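Uncharacterized protein (Sulfolobus solfataricus, PDB 4WWM) is a ubiquitin-related modifier (Urm1) with a beta-grasp fold, probably conjugated to other proteins through isopeptide bonds and possibly involved in tRNA processing. Local coordinates at residues A[20-25]-A[30-35]; A[40-43]-A[47-50]; A[51-54]-A[59-62]. All coordinates share one frame; numbering follows the deposited sequence.

The three contacts follow one another along the beta-grasp fold. Contact 1 (20-25 with 30-35) is largely buried: an apolar pair sits beneath a charged bridge that ties the loop before helix 26-33 back onto that helix. Contact 2 (40-43 with 47-50) is partly buried and joins two parts of the loop leading to strand 51-55, by one backbone bond, a leucine pair and the aliphatic stem of a lysine. Contact 3 (51-54 with 59-62) lies at the surface, where waters, an indole and an ion pair meet the sheet edge. They interlock: the carboxylate of Asp-34 accepts hydrogen bonds from the backbone nitrogens of Ile-40 and Leu-41, while Leu-30 and Leu-47 both pack on Ile-53.

Contact 1 of 3, residues A[20-25]-A[30-35]; sequences YVNDRE and LVKIDS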
loop_
_atom_site.group_PDB
_atom_site.type_symbol
_atom_site.label_atom_id
_atom_site.label_comp_id
_atom_site.label_asym_id
_atom_site.label_seq_id
_atom_site.Cartn_x
_atom_site.Cartn_y
_atom_site.Cartn_z
ATOM N N TYR A 20 -2.067 3.609 -10.291
ATOM C CA TYR A 20 -3.398 3.034 -10.141
ATOM C C TYR A 20 -3.332 1.516 -10.274
ATOM O O TYR A 20 -2.537 0.991 -11.053
ATOM C CB TYR A 20 -4.358 3.607 -11.183
ATOM C CG TYR A 20 -4.796 5.032 -10.926
ATOM C CD1 TYR A 20 -4.028 6.106 -11.357
ATOM C CD2 TYR A 20 -5.991 5.302 -10.273
ATOM C CE1 TYR A 20 -4.431 7.406 -11.132
ATOM C CE2 TYR A 20 -6.402 6.599 -10.044
ATOM C CZ TYR A 20 -5.620 7.647 -10.477
ATOM O OH TYR A 20 -6.033 8.939 -10.247
ATOM N N VAL A 21 -4.167 0.823 -9.506
ATOM C CA VAL A 21 -4.258 -0.634 -9.554
ATOM C C VAL A 21 -5.733 -1.028 -9.554
ATOM O O VAL A 21 -6.553 -0.353 -8.934
ATOM C CB VAL A 21 -3.536 -1.296 -8.362
ATOM C CG1 VAL A 21 -2.040 -0.978 -8.399
ATOM C CG2 VAL A 21 -4.160 -0.847 -7.036
ATOM N N ASN A 22 -6.078 -2.109 -10.244
ATOM C CA ASN A 22 -7.482 -2.488 -10.375
ATOM C C ASN A 22 -8.005 -3.295 -9.181
ATOM O O ASN A 22 -9.208 -3.519 -9.053
ATOM C CB ASN A 22 -7.699 -3.277 -11.669
ATOM C CG ASN A 22 -6.931 -4.589 -11.699
ATOM O OD1 ASN A 22 -6.307 -4.989 -10.715
ATOM N ND2 ASN A 22 -6.981 -5.270 -12.839
ATOM N N ASP A 23 -7.100 -3.717 -8.306
ATOM C CA ASP A 23 -7.448 -4.601 -7.196
ATOM C C ASP A 23 -8.373 -3.933 -6.179
ATOM O O ASP A 23 -8.185 -2.769 -5.826
ATOM C CB ASP A 23 -6.171 -5.078 -6.501
ATOM C CG ASP A 23 -5.305 -5.941 -7.398
ATOM O OD1 ASP A 23 -5.516 -7.172 -7.425
ATOM O OD2 ASP A 23 -4.414 -5.386 -8.076
ATOM N N ARG A 24 -9.372 -4.679 -5.709
ATOM C CA ARG A 24 -10.299 -4.184 -4.692
ATOM C C ARG A 24 -10.016 -4.810 -3.324
ATOM O O ARG A 24 -10.716 -4.536 -2.349
ATOM C CB ARG A 24 -11.743 -4.458 -5.113
ATOM C CG ARG A 24 -12.121 -3.821 -6.443
ATOM C CD ARG A 24 -13.589 -4.031 -6.758
ATOM N NE ARG A 24 -14.454 -3.286 -5.849
ATOM C CZ ARG A 24 -15.779 -3.389 -5.822
ATOM N NH1 ARG A 24 -16.405 -4.214 -6.653
ATOM N NH2 ARG A 24 -16.482 -2.671 -4.957
ATOM N N GLU A 25 -8.989 -5.651 -3.267
ATOM C CA GLU A 25 -8.546 -6.278 -2.025
ATOM C C GLU A 25 -7.177 -5.722 -1.645
ATOM O O GLU A 25 -6.223 -5.840 -2.416
ATOM C CB GLU A 25 -8.485 -7.800 -2.181
ATOM C CG GLU A 25 -7.959 -8.543 -0.960
ATOM C CD GLU A 25 -7.791 -10.030 -1.212
ATOM O OE1 GLU A 25 -7.080 -10.687 -0.423
ATOM O OE2 GLU A 25 -8.375 -10.542 -2.192
ATOM N N LEU A 30 -1.213 -4.547 -2.430
ATOM C CA LEU A 30 0.153 -4.506 -1.925
ATOM C C LEU A 30 1.040 -5.531 -2.621
ATOM O O LEU A 30 2.205 -5.255 -2.898
ATOM C CB LEU A 30 0.169 -4.736 -0.412
ATOM C CG LEU A 30 -0.651 -3.736 0.409
ATOM C CD1 LEU A 30 -0.631 -4.104 1.885
ATOM C CD2 LEU A 30 -0.159 -2.311 0.210
ATOM N N VAL A 31 0.493 -6.707 -2.910
ATOM C CA VAL A 31 1.261 -7.748 -3.585
ATOM C C VAL A 31 1.605 -7.319 -5.010
ATOM O O VAL A 31 2.701 -7.600 -5.496
ATOM C CB VAL A 31 0.500 -9.094 -3.608
ATOM C CG1 VAL A 31 1.149 -10.084 -4.577
ATOM C CG2 VAL A 31 0.454 -9.698 -2.214
ATOM N N LYS A 32 0.676 -6.642 -5.680
ATOM C CA LYS A 32 0.922 -6.174 -7.041
ATOM C C LYS A 32 1.995 -5.088 -7.058
ATOM O O LYS A 32 2.832 -5.046 -7.956
ATOM C CB LYS A 32 -0.364 -5.643 -7.680
ATOM C CG LYS A 32 -0.152 -5.062 -9.080
ATOM C CD LYS A 32 -1.464 -4.760 -9.790
ATOM C CE LYS A 32 -2.192 -6.031 -10.201
ATOM N NZ LYS A 32 -3.490 -5.742 -10.876
ATOM N N ILE A 33 1.956 -4.211 -6.061
ATOM C CA ILE A 33 2.948 -3.154 -5.921
ATOM C C ILE A 33 4.312 -3.740 -5.550
ATOM O O ILE A 33 5.341 -3.358 -6.116
ATOM C CB ILE A 33 2.508 -2.126 -4.845
ATOM C CG1 ILE A 33 1.236 -1.394 -5.285
ATOM C CG2 ILE A 33 3.610 -1.119 -4.547
ATOM C CD1 ILE A 33 1.375 -0.576 -6.558
ATOM N N ASP A 34 4.305 -4.677 -4.606
ATOM C CA ASP A 34 5.528 -5.179 -3.985
ATOM C C ASP A 34 6.020 -6.477 -4.625
ATOM O O ASP A 34 6.894 -7.155 -4.076
ATOM C CB ASP A 34 5.279 -5.403 -2.492
ATOM C CG ASP A 34 6.556 -5.422 -1.677
ATOM O OD1 ASP A 34 7.452 -4.596 -1.943
ATOM O OD2 ASP A 34 6.652 -6.256 -0.753
ATOM N N SER A 35 5.464 -6.799 -5.789
ATOM C CA SER A 35 5.604 -8.119 -6.407
ATOM C C SER A 35 7.021 -8.696 -6.371
ATOM O O SER A 35 7.282 -9.655 -5.645
ATOM C CB SER A 35 5.121 -8.057 -7.859
ATOM O OG SER A 35 5.124 -9.342 -8.454
HETATM O O HOH W 1 -3.883 -3.177 -11.895
HETATM O O HOH W 2 -4.613 -7.779 -12.268
#
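The side chain of Lys-32 lies over Val-21, the two sliding past each other in opposite directions, with Lys-32 CD 4.1 Å from Val-21 CG1. The same methyl also meets Ile-33, whose CD1 comes to 3.9 Å from Val-21 CG1 where the two side chains cross at about a right angle. Valine and isoleucine suit this inner layer because both are buried, branched and wholly apolar, and meet through methyls; Val-21 continues onto Val-4 of strand 3-6 and Ile-33 onto Phe-14.

Lysine suits the outer layer, its methylenes lying along Val-21 while its amine reaches the polar loop. The chain starts with CG anti to the backbone N (chi1 177°) and bends at chi3 (-71°), which turns the amine toward Asn-22 and Asp-23. There Lys-32 NZ forms a salt bridge with Asp-23 OD2 at 3.0 Å, approaching on the syn side but 29° out of the carboxylate plane. A weak hydrogen bond runs from Lys-32 NZ to Asn-22 OD1, 2.9 Å away.

In the beta-grasp fold this is the connection from strand 18-20 into helix 26-33, the helix that packs across the sheet, so the bridge fastens the entering loop to the last turn of its own helix. Asp-23 also has a weak, long ion pair with Arg-28. An alanine in place of Asp-23 would probably leave the Lys-32 amine without its carboxylate mate, held to the loop directly only by the weak bond to Asn-22 and so less fixed in rotation.

Two waters also accept from the amine. One lies 2.8 Å from Lys-32 NZ and accepts from the backbone N of Asn-22 at 2.9 Å, linking helix side chain to loop backbone; the other is 2.7 Å from Lys-32 NZ and accepts, weakly, from Asn-22 ND2.

Contact 2 of 3, residues A[40-43]-A[47-50]; sequences ILNE and LKSG
Leu-41 and Leu-47 are paired in a single backbone bridge, their CA atoms 4.7 Å apart, within the long irregular loop that takes the beta-grasp chain from helix 26-33 to strand 51-55. The bridge folds this loop back on itself without building a regular strand pair.

Its one direct hydrogen bond is between backbones: Lys-48 N gives to Ile-40 O at 3.0 Å, nearly straight at 165° on the hydrogen, the donor tilted 33° from the carbonyl plane.

The apolar contact belongs to the leucines. Both side chains leave the bridge pointing away and meet only through CD2: in the Leu-47 conformer described, its CD2 lies 3.9 Å from Leu-41 CD2 and also nears the Ile-40 carbonyl. Branched hydrocarbon suits both places, since Leu-41 is buried against Leu-30 and Val-31 of the helix while Leu-47 leans on Ile-53 and Trp-60. Ile-40, whose side chain points away from the bridge, fills the interior beside Phe-14 and Ile-51.

Two longer polar side chains add to the contact. The amide of Asn-42 crosses the lysine stem at a slant, OD1 being 3.8 Å from Lys-48 CG. Lysine fits here because its long aliphatic part can lie against the opposing backbone while its charge travels on: extended beyond CG, the chain brings NZ to a hydrogen bond with His-38 O, and on the way Lys-48 CE passes 3.7 Å from Leu-41 O.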
loop_
_atom_site.group_PDB
_atom_site.type_symbol
_atom_site.label_atom_id
_atom_site.label_comp_id
_atom_site.label_asym_id
_atom_site.label_seq_id
_atom_site.Cartn_x
_atom_site.Cartn_y
_atom_site.Cartn_z
ATOM N N ILE A 40 7.933 -3.796 1.059
ATOM C CA ILE A 40 6.964 -3.466 2.104
ATOM C C ILE A 40 6.281 -4.699 2.697
ATOM O O ILE A 40 5.650 -4.609 3.748
ATOM C CB ILE A 40 5.888 -2.492 1.577
ATOM C CG1 ILE A 40 5.124 -3.108 0.404
ATOM C CG2 ILE A 40 6.543 -1.180 1.161
ATOM C CD1 ILE A 40 3.976 -2.251 -0.092
ATOM N N LEU A 41 6.415 -5.844 2.033
ATOM C CA LEU A 41 5.870 -7.100 2.548
ATOM C C LEU A 41 6.973 -8.104 2.872
ATOM O O LEU A 41 7.918 -8.280 2.101
ATOM C CB LEU A 41 4.901 -7.728 1.542
ATOM C CG LEU A 41 3.660 -6.929 1.137
ATOM C CD1 LEU A 41 2.804 -7.775 0.211
ATOM C CD2 LEU A 41 2.860 -6.475 2.349
ATOM N N ASN A 42 6.839 -8.764 4.020
ATOM C CA ASN A 42 7.673 -9.916 4.343
ATOM C C ASN A 42 7.329 -11.056 3.393
ATOM O O ASN A 42 6.398 -10.942 2.596
ATOM C CB ASN A 42 7.471 -10.356 5.797
ATOM C CG ASN A 42 8.046 -9.370 6.799
ATOM O OD1 ASN A 42 9.257 -9.148 6.844
ATOM N ND2 ASN A 42 7.181 -8.796 7.630
ATOM N N GLU A 43 8.067 -12.157 3.476
ATOM C CA GLU A 43 7.801 -13.314 2.629
ATOM C C GLU A 43 6.419 -13.891 2.926
ATOM O O GLU A 43 5.808 -14.534 2.072
ATOM C CB GLU A 43 8.877 -14.384 2.825
ATOM C CG GLU A 43 8.697 -15.614 1.946
ATOM C CD GLU A 43 8.612 -15.270 0.470
ATOM O OE1 GLU A 43 9.383 -14.397 0.016
ATOM O OE2 GLU A 43 7.769 -15.866 -0.234
ATOM N N LEU A 47 2.757 -7.098 6.443
ATOM C CA LEU A 47 3.385 -5.786 6.337
ATOM C C LEU A 47 4.616 -5.690 7.221
ATOM O O LEU A 47 4.618 -6.175 8.351
ATOM C CB LEU A 47 2.401 -4.683 6.727
ATOM C CG LEU A 47 1.535 -4.071 5.630
ATOM C CD1 LEU A 47 0.506 -3.161 6.269
ATOM C CD2 LEU A 47 2.383 -3.302 4.630
ATOM N N LYS A 48 5.668 -5.065 6.707
ATOM C CA LYS A 48 6.862 -4.842 7.507
ATOM C C LYS A 48 6.584 -3.756 8.534
ATOM O O LYS A 48 5.662 -2.957 8.371
ATOM C CB LYS A 48 8.049 -4.446 6.633
ATOM C CG LYS A 48 8.555 -5.551 5.727
ATOM C CD LYS A 48 9.792 -5.101 4.974
ATOM C CE LYS A 48 10.243 -6.136 3.964
ATOM N NZ LYS A 48 11.511 -5.730 3.304
ATOM N N SER A 49 7.376 -3.729 9.597
ATOM C CA SER A 49 7.241 -2.680 10.595
ATOM C C SER A 49 7.718 -1.362 9.997
ATOM O O SER A 49 8.485 -1.347 9.035
ATOM C CB SER A 49 8.035 -3.019 11.857
ATOM O OG SER A 49 9.426 -3.022 11.604
ATOM N N GLY A 50 7.247 -0.258 10.561
ATOM C CA GLY A 50 7.634 1.054 10.086
ATOM C C GLY A 50 6.917 1.443 8.808
ATOM O O GLY A 50 7.297 2.416 8.164
#

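Contact 3 of 3, residues A[51-54]-A[59-62]; sequences ILIL and DWRL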
loop_
_atom_site.group_PDB
_atom_site.type_symbol
_atom_site.label_atom_id
_atom_site.label_comp_id
_atom_site.label_asym_id
_atom_site.label_seq_id
_atom_site.Cartn_x
_atom_site.Cartn_y
_atom_site.Cartn_z
ATOM N N ILE A 51 5.892 0.677 8.438
ATOM C CA ILE A 51 5.035 1.019 7.305
ATOM C C ILE A 51 3.588 1.156 7.752
ATOM O O ILE A 51 3.018 0.240 8.343
ATOM C CB ILE A 51 5.101 -0.033 6.184
ATOM C CG1 ILE A 51 6.539 -0.192 5.687
ATOM C CG2 ILE A 51 4.177 0.367 5.024
ATOM C CD1 ILE A 51 6.718 -1.324 4.715
ATOM N N LEU A 52 3.000 2.308 7.448
ATOM C CA LEU A 52 1.594 2.562 7.730
ATOM C C LEU A 52 0.840 2.709 6.423
ATOM O O LEU A 52 1.411 3.149 5.422
ATOM C CB LEU A 52 1.437 3.823 8.576
ATOM C CG LEU A 52 2.253 3.839 9.867
ATOM C CD1 LEU A 52 2.089 5.174 10.555
ATOM C CD2 LEU A 52 1.836 2.704 10.788
ATOM N N ILE A 53 -0.435 2.337 6.434
ATOM C CA ILE A 53 -1.278 2.488 5.257
ATOM C C ILE A 53 -2.529 3.277 5.607
ATOM O O ILE A 53 -3.253 2.937 6.544
ATOM C CB ILE A 53 -1.681 1.127 4.658
ATOM C CG1 ILE A 53 -0.429 0.314 4.315
ATOM C CG2 ILE A 53 -2.548 1.331 3.416
ATOM C CD1 ILE A 53 -0.724 -1.042 3.711
ATOM N N LEU A 54 -2.763 4.340 4.845
ATOM C CA LEU A 54 -3.989 5.112 4.953
ATOM C C LEU A 54 -4.876 4.808 3.757
ATOM O O LEU A 54 -4.401 4.739 2.624
ATOM C CB LEU A 54 -3.692 6.611 5.022
ATOM C CG LEU A 54 -2.819 7.085 6.186
ATOM C CD1 LEU A 54 -2.634 8.594 6.124
ATOM C CD2 LEU A 54 -3.414 6.670 7.523
ATOM N N ASP A 59 -6.488 5.044 8.918
ATOM C CA ASP A 59 -5.711 3.819 9.108
ATOM C C ASP A 59 -6.417 2.592 8.527
ATOM O O ASP A 59 -7.602 2.361 8.778
ATOM C CB ASP A 59 -5.429 3.597 10.593
ATOM C CG ASP A 59 -4.457 2.459 10.834
ATOM O OD1 ASP A 59 -4.913 1.304 10.948
ATOM O OD2 ASP A 59 -3.238 2.717 10.904
ATOM N N TRP A 60 -5.665 1.798 7.771
ATOM C CA TRP A 60 -6.214 0.669 7.025
ATOM C C TRP A 60 -6.923 -0.365 7.898
ATOM O O TRP A 60 -7.844 -1.042 7.439
ATOM C CB TRP A 60 -5.101 -0.020 6.234
ATOM C CG TRP A 60 -4.028 -0.638 7.087
ATOM C CD1 TRP A 60 -3.041 0.017 7.767
ATOM C CD2 TRP A 60 -3.823 -2.034 7.331
ATOM N NE1 TRP A 60 -2.238 -0.884 8.423
ATOM C CE2 TRP A 60 -2.697 -2.150 8.172
ATOM C CE3 TRP A 60 -4.484 -3.196 6.926
ATOM C CZ2 TRP A 60 -2.222 -3.379 8.616
ATOM C CZ3 TRP A 60 -4.011 -4.415 7.367
ATOM C CH2 TRP A 60 -2.890 -4.499 8.202
ATOM N N ARG A 61 -6.501 -0.490 9.149
ATOM C CA ARG A 61 -7.042 -1.529 10.016
ATOM C C ARG A 61 -8.490 -1.245 10.418
ATOM O O ARG A 61 -9.207 -2.149 10.847
ATOM C CB ARG A 61 -6.160 -1.690 11.254
ATOM C CG ARG A 61 -4.859 -2.415 10.954
ATOM C CD ARG A 61 -3.785 -2.164 12.003
ATOM N NE ARG A 61 -3.249 -0.807 11.924
ATOM C CZ ARG A 61 -2.144 -0.399 12.539
ATOM N NH1 ARG A 61 -1.437 -1.240 13.283
ATOM N NH2 ARG A 61 -1.739 0.857 12.408
ATOM N N LEU A 62 -8.924 0.002 10.263
ATOM C CA LEU A 62 -10.312 0.362 10.542
ATOM C C LEU A 62 -11.271 -0.251 9.524
ATOM O O LEU A 62 -12.456 -0.422 9.802
ATOM C CB LEU A 62 -10.484 1.882 10.543
ATOM C CG LEU A 62 -9.876 2.662 11.708
ATOM C CD1 LEU A 62 -9.821 4.140 11.355
ATOM C CD2 LEU A 62 -10.675 2.446 12.986
HETATM O O HOH W 3 0.281 -0.501 9.466
HETATM O O HOH W 4 -1.239 1.896 9.389
#
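Trp-60 sets its CG between its backbone N and carbonyl carbon (chi1 64°), which swings the indole back alongside Ile-53, where CB of Ile-53 comes to 3.6 Å from Trp-60 CD1. With CG1 anti to the carbonyl carbon (chi1 -57°), Ile-53 keeps CG2 beside that carbon, on the Trp-60 side, where it nears Trp-60 CB. The oxygen of Ile-53 accepts the backbone hydrogen bond of Trp-60 N at 2.9 Å and also lies near the ring plane at the CD1 edge. Tryptophan suits this place: its broad ring borders Ile-53, reaches Leu-47 and offers an edge N-H to water.

These residues close a beta hairpin, strands 51-55 and 58-59 at the edge of the beta-grasp sheet, with Leu-54 and Asp-59 an antiparallel non-hydrogen-bonded pair. Leu-54 CD2 packs against the Asp-59 backbone N at 3.7 Å.

Asp-59 also starts an Asx turn, for which aspartate is well suited: its OD1 accepts from Arg-61 N, above the carboxylate plane, and from Arg-61 NE through its syn lone pair. Arg-61 NH2 forms a salt bridge with Asp-59 OD2 at 2.8 Å, almost straight at 177°; NE and NH2 together grip the carboxylate side-on, one to each oxygen, which would hold both flat groups. Arginine adds an apolar stem, its CG over the indole centre. One water accepts a hydrogen bond from Trp-60 NE1 at 2.8 Å and donates to Ile-51 O; another accepts from Ile-53 N and donates to Asp-59 OD2.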